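Local coordinates for protein quinone oxidoreductase 1 (Escherichia coli, PDB 1QOR) that catalyses the NADPH-dependent reduction of quinones to semiquinones, working as a homodimer, at residues A88-A91 / L92-S96; I108-A111 / A112-F115; S285-S289 / G290-V294; E312-S316 / R317-G321. One frame throughout, in Å; residues are numbered along the deposited sequence.

The four interactions follow one another along the chain, and only interaction 4 touches the cofactor: Arg-317 meets the adenine and the 2'-phosphate of NADPH. Interaction 1 approaches the same site from the GroES-like domain, with the side chain of Leu-92 about 6 Å from that of Asp-44, a binding residue, and about 13 Å from NADPH. Interaction 3 brings Val-294 to about 11 Å from the cofactor, side chain to ligand. Interaction 2 lies away from the annotated sites, but it neighbours interaction 3: their centres are about 12 Å apart, their nearest atoms about 4 Å. Interactions 3 and 4 are alike in shape, each closing a helix in the manner of a Schellman motif.

Interaction 1. Residues A88-A91 / L92-S96; sequences AQSA and LGAYS
Ser-90 and Ala-94 face each other across a bend of the chain, the serine OG lying 4.1 Å from the methyl CB of Ala-94. That hydroxyl does its main work nearer home: OG donates to the carbonyl O of Ala-91, 2.8 Å away, approaching at a C=O...donor angle of 136° and tilted out of the carbonyl plane. A chi1 of 71°, which sets OG between the backbone N and the carbonyl carbon, folds it forward over the following peptide. The same Ala-91 O also bonds to His-99 NE2, so two partners grip it, while His-99 reaches Ser-90 OG only weakly. With the hydroxyl gone, as in an alanine here, Ala-91 O would probably lose its nearby side-chain donor and the peptide be freer to rock. Further round the bend, Gly-93 has a phi of 130°, where a side chain would collide with the carbonyl O before it; glycine therefore suits the place. Its own O receives Ser-96 OG at 2.8 Å, in the carbonyl plane. Between them Tyr-95 is the centre of an inverse gamma turn, its bond from Ser-96 N to Ala-94 O being weak. All this lies in the loop joining strands 84-87 and 98-102 of the GroES-like domain. Outward, backbone bonds tie Ser-90 to Thr-63, and Gly-93 and Ala-94 to Gly-62, while Leu-92 turns away from the bend to pack on Pro-54 and Ser-59. Tyr-95 OH bonds to Asp-44 OD2, linking the loop to a residue that binds the cofactor.

Interaction 2. Residues I108-A111 / A112-F115; sequences ILPA and AISF
Leu-109 pushes its forked end into a hollow made by Ile-113 and Phe-115. One prong, CD1, rests 3.7 Å from CD1 of the Phe-115 ring. The same leucine CD1 also lies 3.6 Å from the carbonyl O of Ile-113. The other prong, CD2, abuts Ile-113 CG2 at 3.9 Å, and the two side chains meet at about a right angle. Ile-113 offers a different branch to each neighbour. Its CG2 stands anti to the backbone N and meets the leucine, whereas the longer CG1 arm (chi1 -57°) runs beside Pro-110, pointing the same way, until Ile-113 CD1 comes 4.0 Å from Pro-110 CD. A beta-branched residue suits this place because it fills both hollows at once. The chain folds back here through a type I beta turn from Pro-110 to Ile-113. It is closed by Ile-113 N donating to Pro-110 O at 2.8 Å, a nearly straight bond (164° at the hydrogen). Small Ala-111 and Ala-112 form the exposed corner. Ser-114 follows as N-cap of helix 115-135, its hydroxyl capping a backbone N further on, while its own N bonds to Gln-117 OE1. Phe-284 of helix 273-288 lies on Leu-109, Pro-110 and Ile-113 together. Arg-84 reaches Ile-113 O through NH2 and forms a cation-pi contact with the Phe-115 ring.

Interaction 3. Residues S285-S289 / G290-V294; sequences SLIAS and GVIKV
Leu-286 O receives Val-291 N weakly at 2.9 Å, the outer bond of a Schellman motif that ends helix 273-288. The inner bond runs from Gly-290 N to Ile-287 O, also 2.9 Å. Ile-292 N adds a further bond to Leu-286 O, at 3.0 Å. Gly-290 is the pivot: its phi is 74°, where a CB would come very close to Ser-289 O, and positive phi favours glycine. Past the turn, a water donates to both Ile-287 O and Ile-292 O, bridging helix and outgoing loop, and Ile-287 CA makes a CA-H...O contact with the same Ile-292 O.

Apolar side chains fasten the chain back on the last helical turn. Leu-286 CD1 lies 4.2 Å from Val-291 CB, the hydrophobic pair that often accompanies this motif, and Leu-286 CB meets the tip of the Ile-292 arm, CD1, at 3.9 Å. Ser-289, with OG folded over its own backbone (chi1 77°), donates to a lone pair of Ser-285 O, 3.2 Å away. Lys-293 curls back until NZ reaches Gly-290 O at 3.0 Å, almost head-on to the carbonyl.

The turn is wedged between two other helices. Trp-160 of helix 152-164 touches both Leu-286 and Ile-292, and Ala-163 touches Val-291; on helix 115-135, Ser-121 receives Ile-287 and Val-294.

Interaction 4. Residues E312-S316 / R317-G321; sequences EILES and RATQG. With NDP (NADPH dihydro-nicotinamide-adenine-dinucleotide phosphate), chain D.
Ile-313 and Thr-319 meet methyl to methyl, CG2 to CG2 at 3.5 Å, in the close-packed part of this turn. Leu-314 joins them there, its CD1 lying 4.0 Å from Thr-319 OG1. That buried hydroxyl accepts from a water that also donates to Leu-314 O and bonds to O3B of NADPH, so a threonine serves both the apolar packing and the cofactor. On the outer side matters are looser: small, exposed Ser-316 and Ala-318 touch little, although Ser-316 OG, turned over its own backbone, donates to Ile-313 O at 2.6 Å. Between the two sides Arg-317 N donates to Leu-314 O at 3.2 Å. Arg-317 has a positive phi of 74°, less common for a residue with a long side chain, and pays for it with CB only 2.8 Å from Ser-316 O. Its bent chain (chi3 68°) lays one face of the guanidinium on the adenine, NADPH N7A standing 3.5 Å above the centre of the group. The 2'-phosphate lies at the edge, in plane, where NH2 donates to O2X at 2.8 Å and NE weakly to O3X. A leucine at Arg-317 would probably leave the phosphate without this positive partner and the adenine without its flat cover. Helix 307-315 thus ends in the shape of a Schellman motif, its outer pair, Ala-318 N and Ile-313 O, long at 3.7 Å; the turning residue, with Lys-177 and Tyr-192 also bonded to the cofactor, forms part of the NADP(+) binding site.

Interaction 1. Residues A88-A91 / L92-S96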
loop_
_atom_site.group_PDB
_atom_site.type_symbol
_atom_site.label_atom_id
_atom_site.label_comp_id
_atom_site.label_asym_id
_atom_site.label_seq_id
_atom_site.Cartn_x
_atom_site.Cartn_y
_atom_site.Cartn_z
ATOM N N ALA A 88 26.936 -4.018 1.314
ATOM C CA ALA A 88 25.887 -3.857 0.296
ATOM C C ALA A 88 25.455 -2.395 0.104
ATOM O O ALA A 88 24.818 -2.040 -0.911
ATOM C CB ALA A 88 24.666 -4.671 0.702
ATOM N N GLN A 89 25.781 -1.555 1.086
ATOM C CA GLN A 89 25.321 -0.163 1.070
ATOM C C GLN A 89 26.428 0.874 1.200
ATOM O O GLN A 89 26.381 1.697 2.092
ATOM C CB GLN A 89 24.339 0.029 2.241
ATOM C CG GLN A 89 23.147 -0.905 2.220
ATOM C CD GLN A 89 22.589 -1.166 3.614
ATOM O OE1 GLN A 89 23.254 -1.800 4.476
ATOM N NE2 GLN A 89 21.372 -0.665 3.861
ATOM N N SER A 90 27.443 0.833 0.357
ATOM C CA SER A 90 28.493 1.806 0.497
ATOM C C SER A 90 28.087 2.992 -0.360
ATOM O O SER A 90 27.126 2.910 -1.123
ATOM C CB SER A 90 29.785 1.228 -0.060
ATOM O OG SER A 90 29.700 1.152 -1.480
ATOM N N ALA A 91 28.823 4.098 -0.250
ATOM C CA ALA A 91 28.584 5.223 -1.125
ATOM C C ALA A 91 28.838 4.635 -2.528
ATOM O O ALA A 91 29.546 3.644 -2.652
ATOM C CB ALA A 91 29.622 6.282 -0.842
ATOM N N LEU A 92 28.313 5.249 -3.569
ATOM C CA LEU A 92 28.549 4.777 -4.930
ATOM C C LEU A 92 30.074 4.619 -5.225
ATOM O O LEU A 92 30.887 5.433 -4.775
ATOM C CB LEU A 92 27.924 5.791 -5.889
ATOM C CG LEU A 92 26.767 5.496 -6.857
ATOM C CD1 LEU A 92 25.835 4.374 -6.387
ATOM C CD2 LEU A 92 25.999 6.808 -7.065
ATOM N N GLY A 93 30.478 3.590 -5.962
ATOM C CA GLY A 93 31.883 3.415 -6.251
ATOM C C GLY A 93 32.450 2.024 -5.976
ATOM O O GLY A 93 33.658 1.800 -6.174
ATOM N N ALA A 94 31.618 1.074 -5.529
ATOM C CA ALA A 94 32.085 -0.298 -5.253
ATOM C C ALA A 94 32.701 -0.963 -6.493
ATOM O O ALA A 94 33.444 -1.949 -6.344
ATOM C CB ALA A 94 30.990 -1.151 -4.667
ATOM N N TYR A 95 32.384 -0.455 -7.696
ATOM C CA TYR A 95 32.988 -0.975 -8.937
ATOM C C TYR A 95 34.419 -0.390 -8.951
ATOM O O TYR A 95 34.722 0.559 -9.720
ATOM C CB TYR A 95 32.273 -0.461 -10.193
ATOM C CG TYR A 95 31.016 -1.181 -10.645
ATOM C CD1 TYR A 95 30.190 -1.863 -9.741
ATOM C CD2 TYR A 95 30.614 -1.112 -11.971
ATOM C CE1 TYR A 95 28.995 -2.447 -10.162
ATOM C CE2 TYR A 95 29.418 -1.677 -12.400
ATOM C CZ TYR A 95 28.625 -2.336 -11.488
ATOM O OH TYR A 95 27.420 -2.838 -11.896
ATOM N N SER A 96 35.278 -0.917 -8.081
ATOM C CA SER A 96 36.635 -0.424 -7.952
ATOM C C SER A 96 37.466 -1.450 -7.220
ATOM O O SER A 96 36.937 -2.288 -6.462
ATOM C CB SER A 96 36.630 0.857 -7.135
ATOM O OG SER A 96 36.131 0.602 -5.834
#

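Interaction 2. Residues I108-A111 / A112-F115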
loop_
_atom_site.group_PDB
_atom_site.type_symbol
_atom_site.label_atom_id
_atom_site.label_comp_id
_atom_site.label_asym_id
_atom_site.label_seq_id
_atom_site.Cartn_x
_atom_site.Cartn_y
_atom_site.Cartn_z
ATOM N N ILE A 108 31.515 -8.559 9.007
ATOM C CA ILE A 108 32.672 -9.444 9.024
ATOM C C ILE A 108 32.237 -10.782 8.424
ATOM O O ILE A 108 31.308 -11.411 8.911
ATOM C CB ILE A 108 33.150 -9.730 10.453
ATOM C CG1 ILE A 108 33.474 -8.422 11.197
ATOM C CG2 ILE A 108 34.336 -10.721 10.402
ATOM C CD1 ILE A 108 34.724 -7.703 10.702
ATOM N N LEU A 109 32.912 -11.201 7.372
ATOM C CA LEU A 109 32.611 -12.448 6.689
ATOM C C LEU A 109 33.063 -13.703 7.450
ATOM O O LEU A 109 34.163 -13.728 7.996
ATOM C CB LEU A 109 33.346 -12.463 5.365
ATOM C CG LEU A 109 32.600 -12.311 4.071
ATOM C CD1 LEU A 109 33.538 -12.823 2.971
ATOM C CD2 LEU A 109 31.325 -13.125 4.106
ATOM N N PRO A 110 32.201 -14.729 7.562
ATOM C CA PRO A 110 32.696 -15.909 8.272
ATOM C C PRO A 110 33.670 -16.626 7.313
ATOM O O PRO A 110 33.497 -16.605 6.091
ATOM C CB PRO A 110 31.426 -16.735 8.474
ATOM C CG PRO A 110 30.302 -15.667 8.467
ATOM C CD PRO A 110 30.747 -14.824 7.324
ATOM N N ALA A 111 34.654 -17.312 7.879
ATOM C CA ALA A 111 35.661 -18.035 7.109
ATOM C C ALA A 111 35.070 -18.937 6.060
ATOM O O ALA A 111 35.609 -19.037 4.963
ATOM C CB ALA A 111 36.538 -18.852 8.033
ATOM N N ALA A 112 33.958 -19.583 6.377
ATOM C CA ALA A 112 33.326 -20.511 5.444
ATOM C C ALA A 112 32.752 -19.873 4.192
ATOM O O ALA A 112 32.322 -20.565 3.252
ATOM C CB ALA A 112 32.236 -21.268 6.155
ATOM N N ILE A 113 32.692 -18.551 4.172
ATOM C CA ILE A 113 32.096 -17.915 3.023
ATOM C C ILE A 113 33.133 -17.195 2.211
ATOM O O ILE A 113 33.860 -16.368 2.744
ATOM C CB ILE A 113 30.929 -17.010 3.470
ATOM C CG1 ILE A 113 29.907 -17.882 4.253
ATOM C CG2 ILE A 113 30.257 -16.332 2.227
ATOM C CD1 ILE A 113 28.748 -17.152 4.793
ATOM N N SER A 114 33.238 -17.573 0.935
ATOM C CA SER A 114 34.197 -16.970 0.038
ATOM C C SER A 114 33.792 -15.556 -0.428
ATOM O O SER A 114 32.604 -15.203 -0.436
ATOM C CB SER A 114 34.363 -17.859 -1.164
ATOM O OG SER A 114 33.358 -17.602 -2.104
ATOM N N PHE A 115 34.766 -14.801 -0.930
ATOM C CA PHE A 115 34.504 -13.437 -1.389
ATOM C C PHE A 115 33.547 -13.445 -2.543
ATOM O O PHE A 115 32.685 -12.575 -2.606
ATOM C CB PHE A 115 35.792 -12.687 -1.776
ATOM C CG PHE A 115 36.652 -12.347 -0.605
ATOM C CD1 PHE A 115 36.115 -11.728 0.496
ATOM C CD2 PHE A 115 38.005 -12.634 -0.616
ATOM C CE1 PHE A 115 36.923 -11.393 1.594
ATOM C CE2 PHE A 115 38.813 -12.305 0.461
ATOM C CZ PHE A 115 38.274 -11.687 1.567
#

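Interaction 3. Residues S285-S289 / G290-V294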
loop_
_atom_site.group_PDB
_atom_site.type_symbol
_atom_site.label_atom_id
_atom_site.label_comp_id
_atom_site.label_asym_id
_atom_site.label_seq_id
_atom_site.Cartn_x
_atom_site.Cartn_y
_atom_site.Cartn_z
ATOM N N SER A 285 24.215 -17.950 7.942
ATOM C CA SER A 285 24.071 -19.279 8.447
ATOM C C SER A 285 23.413 -20.206 7.415
ATOM O O SER A 285 23.780 -21.358 7.316
ATOM C CB SER A 285 23.381 -19.269 9.812
ATOM O OG SER A 285 22.006 -19.023 9.662
ATOM N N LEU A 286 22.592 -19.642 6.531
ATOM C CA LEU A 286 21.892 -20.398 5.501
ATOM C C LEU A 286 22.806 -20.759 4.338
ATOM O O LEU A 286 22.609 -21.788 3.686
ATOM C CB LEU A 286 20.704 -19.594 4.995
ATOM C CG LEU A 286 19.241 -19.893 5.402
ATOM C CD1 LEU A 286 19.022 -20.887 6.547
ATOM C CD2 LEU A 286 18.557 -18.561 5.674
ATOM N N ILE A 287 23.769 -19.888 4.037
ATOM C CA ILE A 287 24.730 -20.156 2.960
ATOM C C ILE A 287 25.803 -21.174 3.430
ATOM O O ILE A 287 26.145 -22.104 2.684
ATOM C CB ILE A 287 25.420 -18.865 2.486
ATOM C CG1 ILE A 287 24.422 -17.990 1.751
ATOM C CG2 ILE A 287 26.595 -19.187 1.579
ATOM C CD1 ILE A 287 24.926 -16.576 1.534
ATOM N N ALA A 288 26.331 -20.973 4.646
ATOM C CA ALA A 288 27.333 -21.859 5.234
ATOM C C ALA A 288 26.776 -23.271 5.365
ATOM O O ALA A 288 27.479 -24.255 5.120
ATOM C CB ALA A 288 27.757 -21.359 6.584
ATOM N N SER A 289 25.507 -23.384 5.724
ATOM C CA SER A 289 24.933 -24.692 5.878
ATOM C C SER A 289 24.492 -25.276 4.553
ATOM O O SER A 289 23.974 -26.400 4.524
ATOM C CB SER A 289 23.778 -24.661 6.867
ATOM O OG SER A 289 22.654 -24.113 6.236
ATOM N N GLY A 290 24.725 -24.555 3.453
ATOM C CA GLY A 290 24.323 -25.065 2.145
ATOM C C GLY A 290 22.823 -25.041 1.795
ATOM O O GLY A 290 22.405 -25.595 0.765
ATOM N N VAL A 291 21.999 -24.428 2.646
ATOM C CA VAL A 291 20.571 -24.323 2.394
ATOM C C VAL A 291 20.359 -23.354 1.226
ATOM O O VAL A 291 19.406 -23.495 0.447
ATOM C CB VAL A 291 19.809 -23.833 3.640
ATOM C CG1 VAL A 291 18.340 -23.586 3.309
ATOM C CG2 VAL A 291 19.947 -24.833 4.750
ATOM N N ILE A 292 21.243 -22.377 1.075
ATOM C CA ILE A 292 21.121 -21.465 -0.056
ATOM C C ILE A 292 22.435 -21.526 -0.808
ATOM O O ILE A 292 23.466 -21.275 -0.217
ATOM C CB ILE A 292 20.806 -20.021 0.423
ATOM C CG1 ILE A 292 19.387 -19.975 1.026
ATOM C CG2 ILE A 292 21.008 -18.990 -0.734
ATOM C CD1 ILE A 292 19.016 -18.654 1.657
ATOM N N LYS A 293 22.410 -21.932 -2.075
ATOM C CA LYS A 293 23.613 -22.033 -2.901
ATOM C C LYS A 293 23.725 -20.744 -3.690
ATOM O O LYS A 293 22.748 -20.311 -4.349
ATOM C CB LYS A 293 23.492 -23.156 -3.938
ATOM C CG LYS A 293 23.037 -24.530 -3.457
ATOM C CD LYS A 293 23.914 -25.080 -2.342
ATOM C CE LYS A 293 23.660 -26.604 -2.140
ATOM N NZ LYS A 293 22.215 -26.982 -1.903
ATOM N N VAL A 294 24.910 -20.145 -3.689
ATOM C CA VAL A 294 25.082 -18.897 -4.431
ATOM C C VAL A 294 26.314 -18.898 -5.319
ATOM O O VAL A 294 26.899 -17.857 -5.559
ATOM C CB VAL A 294 25.088 -17.624 -3.509
ATOM C CG1 VAL A 294 23.791 -17.508 -2.724
ATOM C CG2 VAL A 294 26.251 -17.647 -2.583
HETATM O O HOH W 1 25.928 -22.347 -0.018
#

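Interaction 4. Residues E312-S316 / R317-G321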
loop_
_atom_site.group_PDB
_atom_site.type_symbol
_atom_site.label_atom_id
_atom_site.label_comp_id
_atom_site.label_asym_id
_atom_site.label_seq_id
_atom_site.Cartn_x
_atom_site.Cartn_y
_atom_site.Cartn_z
ATOM N N GLU A 312 25.475 -4.981 -20.613
ATOM C CA GLU A 312 24.732 -5.357 -21.820
ATOM C C GLU A 312 24.087 -6.738 -21.623
ATOM O O GLU A 312 22.888 -6.925 -21.896
ATOM C CB GLU A 312 25.641 -5.380 -23.050
ATOM C CG GLU A 312 26.499 -4.140 -23.181
ATOM C CD GLU A 312 27.403 -4.143 -24.405
ATOM O OE1 GLU A 312 27.649 -5.265 -24.925
ATOM O OE2 GLU A 312 27.868 -3.039 -24.838
ATOM N N ILE A 313 24.862 -7.662 -21.053
ATOM C CA ILE A 313 24.377 -9.006 -20.830
ATOM C C ILE A 313 23.242 -9.038 -19.810
ATOM O O ILE A 313 22.180 -9.630 -20.077
ATOM C CB ILE A 313 25.527 -9.948 -20.460
ATOM C CG1 ILE A 313 26.406 -10.128 -21.697
ATOM C CG2 ILE A 313 24.995 -11.338 -20.016
ATOM C CD1 ILE A 313 27.702 -10.801 -21.388
ATOM N N LEU A 314 23.428 -8.360 -18.682
ATOM C CA LEU A 314 22.389 -8.316 -17.660
ATOM C C LEU A 314 21.097 -7.789 -18.233
ATOM O O LEU A 314 20.052 -8.431 -18.111
ATOM C CB LEU A 314 22.820 -7.436 -16.485
ATOM C CG LEU A 314 21.793 -7.204 -15.394
ATOM C CD1 LEU A 314 21.538 -8.512 -14.655
ATOM C CD2 LEU A 314 22.304 -6.121 -14.426
ATOM N N GLU A 315 21.179 -6.680 -18.954
ATOM C CA GLU A 315 19.983 -6.061 -19.510
ATOM C C GLU A 315 19.291 -6.861 -20.598
ATOM O O GLU A 315 18.073 -6.687 -20.820
ATOM C CB GLU A 315 20.305 -4.670 -20.040
ATOM C CG GLU A 315 20.548 -3.661 -18.946
ATOM C CD GLU A 315 20.731 -2.249 -19.480
ATOM O OE1 GLU A 315 20.907 -2.078 -20.702
ATOM O OE2 GLU A 315 20.667 -1.295 -18.685
ATOM N N SER A 316 20.053 -7.716 -21.286
ATOM C CA SER A 316 19.489 -8.511 -22.362
ATOM C C SER A 316 18.635 -9.679 -21.835
ATOM O O SER A 316 18.025 -10.407 -22.619
ATOM C CB SER A 316 20.595 -9.033 -23.258
ATOM O OG SER A 316 21.469 -9.913 -22.547
ATOM N N ARG A 317 18.597 -9.865 -20.516
ATOM C CA ARG A 317 17.805 -10.928 -19.898
ATOM C C ARG A 317 18.425 -12.318 -20.084
ATOM O O ARG A 317 17.790 -13.343 -19.786
ATOM C CB ARG A 317 16.354 -10.907 -20.427
ATOM C CG ARG A 317 15.688 -9.517 -20.326
ATOM C CD ARG A 317 14.306 -9.469 -20.995
ATOM N NE ARG A 317 13.350 -10.272 -20.259
ATOM C CZ ARG A 317 12.032 -10.208 -20.392
ATOM N NH1 ARG A 317 11.500 -9.371 -21.250
ATOM N NH2 ARG A 317 11.246 -10.940 -19.618
ATOM N N ALA A 318 19.681 -12.360 -20.499
ATOM C CA ALA A 318 20.327 -13.633 -20.724
ATOM C C ALA A 318 21.067 -14.171 -19.511
ATOM O O ALA A 318 21.961 -14.964 -19.664
ATOM C CB ALA A 318 21.271 -13.533 -21.901
ATOM N N THR A 319 20.727 -13.774 -18.299
ATOM C CA THR A 319 21.475 -14.317 -17.181
ATOM C C THR A 319 20.551 -15.094 -16.253
ATOM O O THR A 319 19.319 -15.028 -16.364
ATOM C CB THR A 319 22.180 -13.181 -16.350
ATOM O OG1 THR A 319 21.191 -12.283 -15.820
ATOM C CG2 THR A 319 23.190 -12.400 -17.204
ATOM N N GLN A 320 21.155 -15.816 -15.320
ATOM C CA GLN A 320 20.401 -16.554 -14.324
ATOM C C GLN A 320 21.273 -16.425 -13.126
ATOM O O GLN A 320 22.498 -16.479 -13.249
ATOM C CB GLN A 320 20.219 -18.024 -14.701
ATOM C CG GLN A 320 19.232 -18.209 -15.855
ATOM C CD GLN A 320 19.095 -19.666 -16.271
ATOM O OE1 GLN A 320 19.384 -20.572 -15.500
ATOM N NE2 GLN A 320 18.677 -19.888 -17.496
ATOM N N GLY A 321 20.651 -16.147 -11.991
ATOM C CA GLY A 321 21.397 -15.979 -10.771
ATOM C C GLY A 321 22.240 -14.731 -10.849
ATOM O O GLY A 321 22.033 -13.888 -11.713
HETATM P PA NDP D . 17.999 -10.062 -12.168
HETATM O O1A NDP D . 19.253 -10.858 -12.171
HETATM O O2A NDP D . 16.785 -10.654 -11.546
HETATM O O5B NDP D . 17.681 -9.528 -13.588
HETATM C C5B NDP D . 16.450 -8.950 -13.936
HETATM C C4B NDP D . 15.561 -10.017 -14.500
HETATM O O4B NDP D . 14.302 -9.358 -14.540
HETATM C C3B NDP D . 15.827 -10.468 -15.943
HETATM O O3B NDP D . 16.838 -11.510 -15.948
HETATM C C2B NDP D . 14.429 -10.787 -16.451
HETATM O O2B NDP D . 14.183 -12.170 -16.231
HETATM C C1B NDP D . 13.475 -9.855 -15.583
HETATM N N9A NDP D . 12.907 -8.903 -16.550
HETATM C C8A NDP D . 11.635 -8.792 -16.935
HETATM N N7A NDP D . 11.524 -7.838 -17.868
HETATM C C5A NDP D . 12.748 -7.387 -18.030
HETATM C C6A NDP D . 13.124 -6.400 -18.933
HETATM N N6A NDP D . 12.263 -5.789 -19.738
HETATM N N1A NDP D . 14.424 -6.103 -18.954
HETATM C C2A NDP D . 15.338 -6.715 -18.152
HETATM N N3A NDP D . 14.965 -7.667 -17.292
HETATM C C4A NDP D . 13.650 -8.023 -17.229
HETATM O O3 NDP D . 18.396 -8.796 -11.292
HETATM P PN NDP D . 18.709 -8.526 -9.767
HETATM O O1N NDP D . 18.657 -9.787 -8.942
HETATM O O2N NDP D . 19.934 -7.644 -9.680
HETATM O O5D NDP D . 17.400 -7.593 -9.410
HETATM C C5D NDP D . 16.047 -7.993 -9.575
HETATM C C4D NDP D . 15.118 -6.845 -9.362
HETATM O O4D NDP D . 15.080 -6.481 -7.964
HETATM C C3D NDP D . 15.514 -5.587 -10.127
HETATM O O3D NDP D . 14.350 -4.958 -10.671
HETATM C C2D NDP D . 16.156 -4.735 -9.010
HETATM O O2D NDP D . 16.140 -3.365 -9.326
HETATM C C1D NDP D . 15.288 -5.019 -7.818
HETATM N N1N NDP D . 15.837 -4.959 -6.436
HETATM C C2N NDP D . 15.147 -4.276 -5.466
HETATM C C3N NDP D . 15.671 -4.244 -4.185
HETATM C C7N NDP D . 14.927 -3.533 -3.062
HETATM O O7N NDP D . 15.359 -3.536 -1.915
HETATM N N7N NDP D . 13.810 -2.941 -3.429
HETATM C C4N NDP D . 16.856 -4.884 -3.865
HETATM C C5N NDP D . 17.545 -5.579 -4.868
HETATM C C6N NDP D . 17.026 -5.600 -6.152
HETATM P P2B NDP D . 13.139 -13.021 -17.208
HETATM O O1X NDP D . 12.951 -14.311 -16.509
HETATM O O2X NDP D . 11.911 -12.217 -17.272
HETATM O O3X NDP D . 13.859 -13.096 -18.494
HETATM O O HOH W 2 19.259 -10.650 -16.985
#